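Local coordinates for general stress protein 26 (Bacillus anthracis, PDB 3EC6) that is of unknown function but binds flavin-adenine dinucleotide and belongs to the pyridoxamine 5'-phosphate oxidase family, at residues L20-A31 with K52-H63. Numbering follows the deposited sequence.
With FAD (flavin-adenine dinucleotide), chain B.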
loop_
_atom_site.group_PDB
_atom_site.type_symbol
_atom_site.label_atom_id
_atom_site.label_comp_id
_atom_site.label_asym_id
_atom_site.label_seq_id
_atom_site.Cartn_x
_atom_site.Cartn_y
_atom_site.Cartn_z
ATOM N N LEU A 20 -1.879 -5.117 -0.547
ATOM C CA LEU A 20 -0.979 -6.181 -0.099
ATOM C C LEU A 20 0.439 -5.765 -0.435
ATOM O O LEU A 20 0.759 -5.557 -1.630
ATOM C CB LEU A 20 -1.320 -7.463 -0.882
ATOM C CG LEU A 20 -0.394 -8.672 -0.630
ATOM C CD1 LEU A 20 -0.404 -9.104 0.864
ATOM C CD2 LEU A 20 -0.788 -9.896 -1.520
ATOM N N SER A 21 1.276 -5.650 0.588
ATOM C CA SER A 21 2.690 -5.276 0.342
ATOM C C SER A 21 3.588 -6.472 0.649
ATOM O O SER A 21 3.381 -7.237 1.595
ATOM C CB SER A 21 3.063 -4.147 1.291
ATOM O OG SER A 21 2.145 -3.068 1.068
ATOM N N THR A 22 4.615 -6.623 -0.177
ATOM C CA THR A 22 5.602 -7.691 -0.087
ATOM C C THR A 22 6.972 -7.077 -0.297
ATOM O O THR A 22 7.100 -5.853 -0.559
ATOM C CB THR A 22 5.382 -8.731 -1.230
ATOM O OG1 THR A 22 5.260 -8.013 -2.487
ATOM C CG2 THR A 22 4.097 -9.553 -0.988
ATOM N N VAL A 23 8.020 -7.892 -0.079
ATOM C CA VAL A 23 9.395 -7.496 -0.411
ATOM C C VAL A 23 9.824 -8.228 -1.671
ATOM O O VAL A 23 9.618 -9.446 -1.766
ATOM C CB VAL A 23 10.362 -7.853 0.720
ATOM C CG1 VAL A 23 11.810 -7.434 0.334
ATOM C CG2 VAL A 23 9.932 -7.210 1.995
ATOM N N ARG A 24 10.383 -7.488 -2.632
ATOM C CA ARG A 24 10.668 -7.966 -4.012
ATOM C C ARG A 24 12.086 -7.539 -4.261
ATOM O O ARG A 24 12.364 -6.356 -4.512
ATOM C CB ARG A 24 9.735 -7.315 -5.053
ATOM C CG ARG A 24 10.041 -7.720 -6.523
ATOM C CD ARG A 24 8.935 -7.374 -7.508
ATOM N NE ARG A 24 7.691 -7.961 -7.085
ATOM C CZ ARG A 24 6.483 -7.684 -7.587
ATOM N NH1 ARG A 24 6.332 -6.844 -8.612
ATOM N NH2 ARG A 24 5.436 -8.295 -7.062
ATOM N N ASN A 25 12.996 -8.490 -4.160
ATOM C CA ASN A 25 14.401 -8.182 -4.409
ATOM C C ASN A 25 14.922 -7.063 -3.505
ATOM O O ASN A 25 15.575 -6.108 -3.975
ATOM C CB ASN A 25 14.569 -7.780 -5.874
ATOM C CG ASN A 25 14.395 -8.934 -6.800
ATOM O OD1 ASN A 25 14.841 -10.051 -6.508
ATOM N ND2 ASN A 25 13.721 -8.690 -7.924
ATOM N N ASP A 26 14.578 -7.142 -2.216
ATOM C CA ASP A 26 15.076 -6.188 -1.231
ATOM C C ASP A 26 14.480 -4.757 -1.443
ATOM O O ASP A 26 15.045 -3.745 -1.039
ATOM C CB ASP A 26 16.594 -6.194 -1.320
ATOM C CG ASP A 26 17.272 -5.788 -0.035
ATOM O OD1 ASP A 26 16.600 -5.737 1.018
ATOM O OD2 ASP A 26 18.501 -5.521 -0.076
ATOM N N LYS A 27 13.326 -4.696 -2.096
ATOM C CA LYS A 27 12.598 -3.434 -2.268
ATOM C C LYS A 27 11.120 -3.705 -1.980
ATOM O O LYS A 27 10.655 -4.837 -2.157
ATOM C CB LYS A 27 12.723 -2.953 -3.709
ATOM C CG LYS A 27 14.174 -2.744 -4.120
ATOM C CD LYS A 27 14.240 -2.170 -5.517
ATOM C CE LYS A 27 13.412 -2.903 -6.527
ATOM N NZ LYS A 27 13.794 -2.396 -7.905
ATOM N N PRO A 28 10.397 -2.692 -1.492
ATOM C CA PRO A 28 8.981 -2.911 -1.210
ATOM C C PRO A 28 8.142 -2.872 -2.500
ATOM O O PRO A 28 8.461 -2.171 -3.475
ATOM C CB PRO A 28 8.605 -1.722 -0.307
ATOM C CG PRO A 28 9.511 -0.581 -0.855
ATOM C CD PRO A 28 10.814 -1.281 -1.375
ATOM N N HIS A 29 7.069 -3.645 -2.492
ATOM C CA HIS A 29 6.100 -3.626 -3.589
ATOM C C HIS A 29 4.717 -3.723 -3.002
ATOM O O HIS A 29 4.464 -4.572 -2.139
ATOM C CB HIS A 29 6.295 -4.804 -4.516
ATOM C CG HIS A 29 5.309 -4.808 -5.641
ATOM N ND1 HIS A 29 4.071 -5.424 -5.556
ATOM C CD2 HIS A 29 5.365 -4.230 -6.870
ATOM C CE1 HIS A 29 3.426 -5.254 -6.701
ATOM N NE2 HIS A 29 4.196 -4.535 -7.515
ATOM N N SER A 30 3.793 -2.945 -3.536
ATOM C CA SER A 30 2.423 -2.953 -3.043
ATOM C C SER A 30 1.460 -3.060 -4.211
ATOM O O SER A 30 1.678 -2.473 -5.247
ATOM C CB SER A 30 2.108 -1.675 -2.287
ATOM O OG SER A 30 2.825 -1.634 -1.071
ATOM N N ALA A 31 0.353 -3.756 -3.995
ATOM C CA ALA A 31 -0.661 -3.918 -5.042
ATOM C C ALA A 31 -2.033 -3.847 -4.382
ATOM O O ALA A 31 -2.229 -4.337 -3.256
ATOM C CB ALA A 31 -0.491 -5.267 -5.755
ATOM N N LYS A 52 3.671 -11.369 -7.081
ATOM C CA LYS A 52 3.444 -11.393 -5.626
ATOM C C LYS A 52 3.681 -12.793 -5.094
ATOM O O LYS A 52 4.172 -12.966 -3.999
ATOM C CB LYS A 52 2.019 -10.972 -5.266
ATOM C CG LYS A 52 1.634 -9.592 -5.735
ATOM C CD LYS A 52 2.547 -8.506 -5.133
ATOM C CE LYS A 52 1.917 -7.748 -4.044
ATOM N NZ LYS A 52 2.884 -6.783 -3.460
ATOM N N ILE A 53 3.352 -13.800 -5.897
ATOM C CA ILE A 53 3.635 -15.161 -5.488
ATOM C C ILE A 53 5.130 -15.411 -5.439
ATOM O O ILE A 53 5.610 -16.013 -4.497
ATOM C CB ILE A 53 2.917 -16.200 -6.401
ATOM C CG1 ILE A 53 1.381 -16.000 -6.452
ATOM C CG2 ILE A 53 3.314 -17.628 -6.012
ATOM C CD1 ILE A 53 0.642 -16.139 -5.164
ATOM N N THR A 54 5.893 -14.955 -6.454
ATOM C CA THR A 54 7.341 -15.063 -6.399
ATOM C C THR A 54 7.956 -14.309 -5.214
ATOM O O THR A 54 8.911 -14.800 -4.605
ATOM C CB THR A 54 7.952 -14.541 -7.717
ATOM O OG1 THR A 54 7.350 -15.295 -8.774
ATOM C CG2 THR A 54 9.487 -14.746 -7.765
ATOM N N ASP A 55 7.388 -13.131 -4.915
ATOM C CA ASP A 55 7.853 -12.317 -3.772
ATOM C C ASP A 55 7.744 -13.184 -2.535
ATOM O O ASP A 55 8.737 -13.338 -1.798
ATOM C CB ASP A 55 7.014 -11.065 -3.525
ATOM C CG ASP A 55 7.144 -10.033 -4.592
ATOM O OD1 ASP A 55 8.104 -10.093 -5.419
ATOM O OD2 ASP A 55 6.289 -9.141 -4.599
ATOM N N ILE A 56 6.528 -13.724 -2.340
ATOM C CA ILE A 56 6.183 -14.483 -1.106
ATOM C C ILE A 56 7.107 -15.691 -1.059
ATOM O O ILE A 56 7.628 -16.015 -0.015
ATOM C CB ILE A 56 4.657 -14.793 -0.975
ATOM C CG1 ILE A 56 3.883 -13.482 -0.711
ATOM C CG2 ILE A 56 4.312 -15.869 0.110
ATOM C CD1 ILE A 56 2.377 -13.579 -0.862
ATOM N N GLU A 57 7.296 -16.355 -2.201
ATOM C CA GLU A 57 8.301 -17.434 -2.333
ATOM C C GLU A 57 9.673 -17.064 -1.788
ATOM O O GLU A 57 10.402 -17.917 -1.255
ATOM C CB GLU A 57 8.449 -17.895 -3.805
ATOM C CG GLU A 57 7.305 -18.724 -4.359
ATOM C CD GLU A 57 7.376 -18.916 -5.885
ATOM O OE1 GLU A 57 8.436 -18.680 -6.486
ATOM O OE2 GLU A 57 6.377 -19.348 -6.473
ATOM N N ASN A 58 10.063 -15.799 -1.931
ATOM C CA ASN A 58 11.390 -15.341 -1.468
ATOM C C ASN A 58 11.470 -14.726 -0.014
ATOM O O ASN A 58 12.473 -14.782 0.692
ATOM C CB ASN A 58 11.974 -14.409 -2.553
ATOM C CG ASN A 58 12.373 -15.186 -3.833
ATOM O OD1 ASN A 58 13.315 -16.021 -3.805
ATOM N ND2 ASN A 58 11.664 -14.946 -4.937
ATOM N N ASN A 59 10.347 -14.222 0.454
ATOM C CA ASN A 59 10.288 -13.661 1.779
ATOM C C ASN A 59 8.825 -13.724 2.127
ATOM O O ASN A 59 8.006 -13.081 1.497
ATOM C CB ASN A 59 10.774 -12.178 1.768
ATOM C CG ASN A 59 10.743 -11.528 3.141
ATOM O OD1 ASN A 59 9.910 -11.857 3.999
ATOM N ND2 ASN A 59 11.577 -10.519 3.338
ATOM N N PRO A 60 8.464 -14.501 3.176
ATOM C CA PRO A 60 7.037 -14.702 3.414
ATOM C C PRO A 60 6.320 -13.566 4.190
ATOM O O PRO A 60 5.097 -13.636 4.381
ATOM C CB PRO A 60 7.004 -15.979 4.294
ATOM C CG PRO A 60 8.242 -15.948 5.070
ATOM C CD PRO A 60 9.314 -15.295 4.095
ATOM N N ASN A 61 7.081 -12.567 4.636
ATOM C CA ASN A 61 6.495 -11.486 5.467
ATOM C C ASN A 61 5.728 -10.525 4.595
ATOM O O ASN A 61 6.256 -10.050 3.588
ATOM C CB ASN A 61 7.598 -10.705 6.159
ATOM C CG ASN A 61 8.338 -11.543 7.163
ATOM O OD1 ASN A 61 9.384 -12.122 6.844
ATOM N ND2 ASN A 61 7.798 -11.643 8.337
ATOM N N VAL A 62 4.479 -10.295 4.973
ATOM C CA VAL A 62 3.622 -9.375 4.185
ATOM C C VAL A 62 2.939 -8.402 5.097
ATOM O O VAL A 62 2.909 -8.553 6.309
ATOM C CB VAL A 62 2.530 -10.154 3.383
ATOM C CG1 VAL A 62 3.204 -11.138 2.422
ATOM C CG2 VAL A 62 1.522 -10.861 4.305
ATOM N N HIS A 63 2.428 -7.341 4.505
ATOM C CA HIS A 63 1.761 -6.281 5.261
ATOM C C HIS A 63 0.474 -5.966 4.497
ATOM O O HIS A 63 0.469 -5.945 3.263
ATOM C CB HIS A 63 2.687 -5.071 5.309
ATOM C CG HIS A 63 2.151 -3.931 6.104
ATOM N ND1 HIS A 63 1.286 -3.002 5.548
ATOM C CD2 HIS A 63 2.274 -3.612 7.410
ATOM C CE1 HIS A 63 0.954 -2.119 6.473
ATOM N NE2 HIS A 63 1.538 -2.459 7.617
HETATM P PA FAD B . 2.271 -9.027 -11.941
HETATM O O1A FAD B . 2.872 -10.399 -11.675
HETATM O O2A FAD B . 1.238 -9.017 -13.054
HETATM O O5B FAD B . 3.399 -7.954 -12.454
HETATM C C5B FAD B . 2.995 -6.608 -12.539
HETATM C C4B FAD B . 3.955 -5.889 -11.614
HETATM O O4B FAD B . 5.252 -5.864 -12.246
HETATM C C3B FAD B . 3.480 -4.458 -11.378
HETATM O O3B FAD B . 2.847 -4.333 -10.105
HETATM C C2B FAD B . 4.755 -3.644 -11.597
HETATM O O2B FAD B . 5.421 -3.424 -10.364
HETATM C C1B FAD B . 5.642 -4.521 -12.484
HETATM N N9A FAD B . 5.444 -4.209 -13.922
HETATM C C8A FAD B . 4.304 -3.688 -14.492
HETATM N N7A FAD B . 4.510 -3.532 -15.823
HETATM C C5A FAD B . 5.753 -3.956 -16.120
HETATM C C6A FAD B . 6.434 -4.001 -17.336
HETATM N N6A FAD B . 5.949 -3.307 -18.376
HETATM N N1A FAD B . 7.734 -4.480 -17.336
HETATM C C2A FAD B . 8.333 -4.908 -16.154
HETATM N N3A FAD B . 7.640 -4.859 -14.948
HETATM C C4A FAD B . 6.360 -4.388 -14.939
HETATM N N1 FAD B . -5.216 -8.893 -8.947
HETATM C C2 FAD B . -5.427 -10.169 -8.469
HETATM O O2 FAD B . -4.729 -11.049 -8.981
HETATM N N3 FAD B . -6.319 -10.418 -7.452
HETATM C C4 FAD B . -7.070 -9.396 -6.912
HETATM O O4 FAD B . -7.889 -9.639 -5.980
HETATM C C4X FAD B . -6.924 -8.093 -7.429
HETATM N N5 FAD B . -7.689 -7.068 -6.897
HETATM C C5X FAD B . -7.535 -5.792 -7.422
HETATM C C6 FAD B . -8.345 -4.777 -6.877
HETATM C C7 FAD B . -8.162 -3.487 -7.384
HETATM C C7M FAD B . -9.030 -2.389 -6.817
HETATM C C8 FAD B . -7.212 -3.220 -8.394
HETATM C C8M FAD B . -6.977 -1.820 -8.943
HETATM C C9 FAD B . -6.381 -4.234 -8.886
HETATM C C9A FAD B . -6.557 -5.545 -8.403
HETATM N N10 FAD B . -5.760 -6.571 -8.898
HETATM C C10 FAD B . -5.968 -7.864 -8.419
HETATM C "C1'" FAD B . -4.625 -6.367 -9.845
HETATM C "C2'" FAD B . -3.255 -6.255 -9.158
HETATM O "O2'" FAD B . -3.228 -5.155 -8.244
HETATM C "C3'" FAD B . -2.213 -5.972 -10.242
HETATM O "O3'" FAD B . -2.305 -7.049 -11.190
HETATM C "C4'" FAD B . -0.806 -5.888 -9.666
HETATM O "O4'" FAD B . 0.150 -5.350 -10.636
HETATM C "C5'" FAD B . -0.332 -7.279 -9.211
HETATM O "O5'" FAD B . 1.004 -7.177 -8.739
HETATM P P FAD B . 1.964 -8.396 -9.174
HETATM O O1P FAD B . 3.424 -8.074 -8.876
HETATM O O2P FAD B . 1.454 -9.729 -8.704
HETATM O O3P FAD B . 1.647 -8.242 -10.736
HETATM O O HOH W 1 0.081 -2.973 2.721
HETATM O O HOH W 2 7.245 -10.470 1.035
#
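Arg24 grips Asp55 side-on in a two-bonded salt bridge: NE lies 2.7 Å from Asp55 OD1, on its syn lone pair, while Arg24 NH2 reaches Asp55 OD2. The guanidinium and carboxylate planes are turned 41° apart, and the NH2 bond is the less straight of the two. Thr22 OG1 donates to the same OD2 at 2.6 Å, from the anti side, on the face of the carboxylate opposite to Arg24 NH2. Three donors thus fix the buried carboxylate. Arg24 NH2 also binds O1P of the FAD pyrophosphate, 2.7 Å away; Asp55 thus probably acts from the second shell, positioning the arginine that holds the phosphate.

Lys52, bent at chi2 (-60°) and chi3 (-104°), brings its amine against the hairpin face that carries Thr22 and His29. NZ donates to Thr22 OG1, to Leu20 O from above the carbonyl plane, and to His29 ND1 at 2.8 Å, within the ring plane. With ND1 accepting, His29 NE2 carries the hydrogen given to the ribose hydroxyl O3B of FAD (2.9 Å), and the imidazole lies over the Arg24 guanidinium, with CG 3.6 Å above its plane. Lys52 N binds FAD O2P.

Farther along, at the strand pairing, Ser21 and His63 form an antiparallel hydrogen-bonded pair, with Ser21 N to His63 O at 2.8 Å. One water joins Val23 N to Asn59 O and Asn61 O. Apolar packing is modest: Leu20 CD1 meets Val62 CB at 4.0 Å, and Thr22 CG2 touches Ile56 and Val62.

Helix 51-58 and the hairpin together hold the FAD phosphate and ribose. Ser21 OG and Ser30 OG bond to Ser30 and Ser21 of the second subunit. Ile56 reaches strands 77-87 and 113-126, and strand 61-66 lies between strands 17-24 and 77-87, consistent with the family's flavin-binding split barrel.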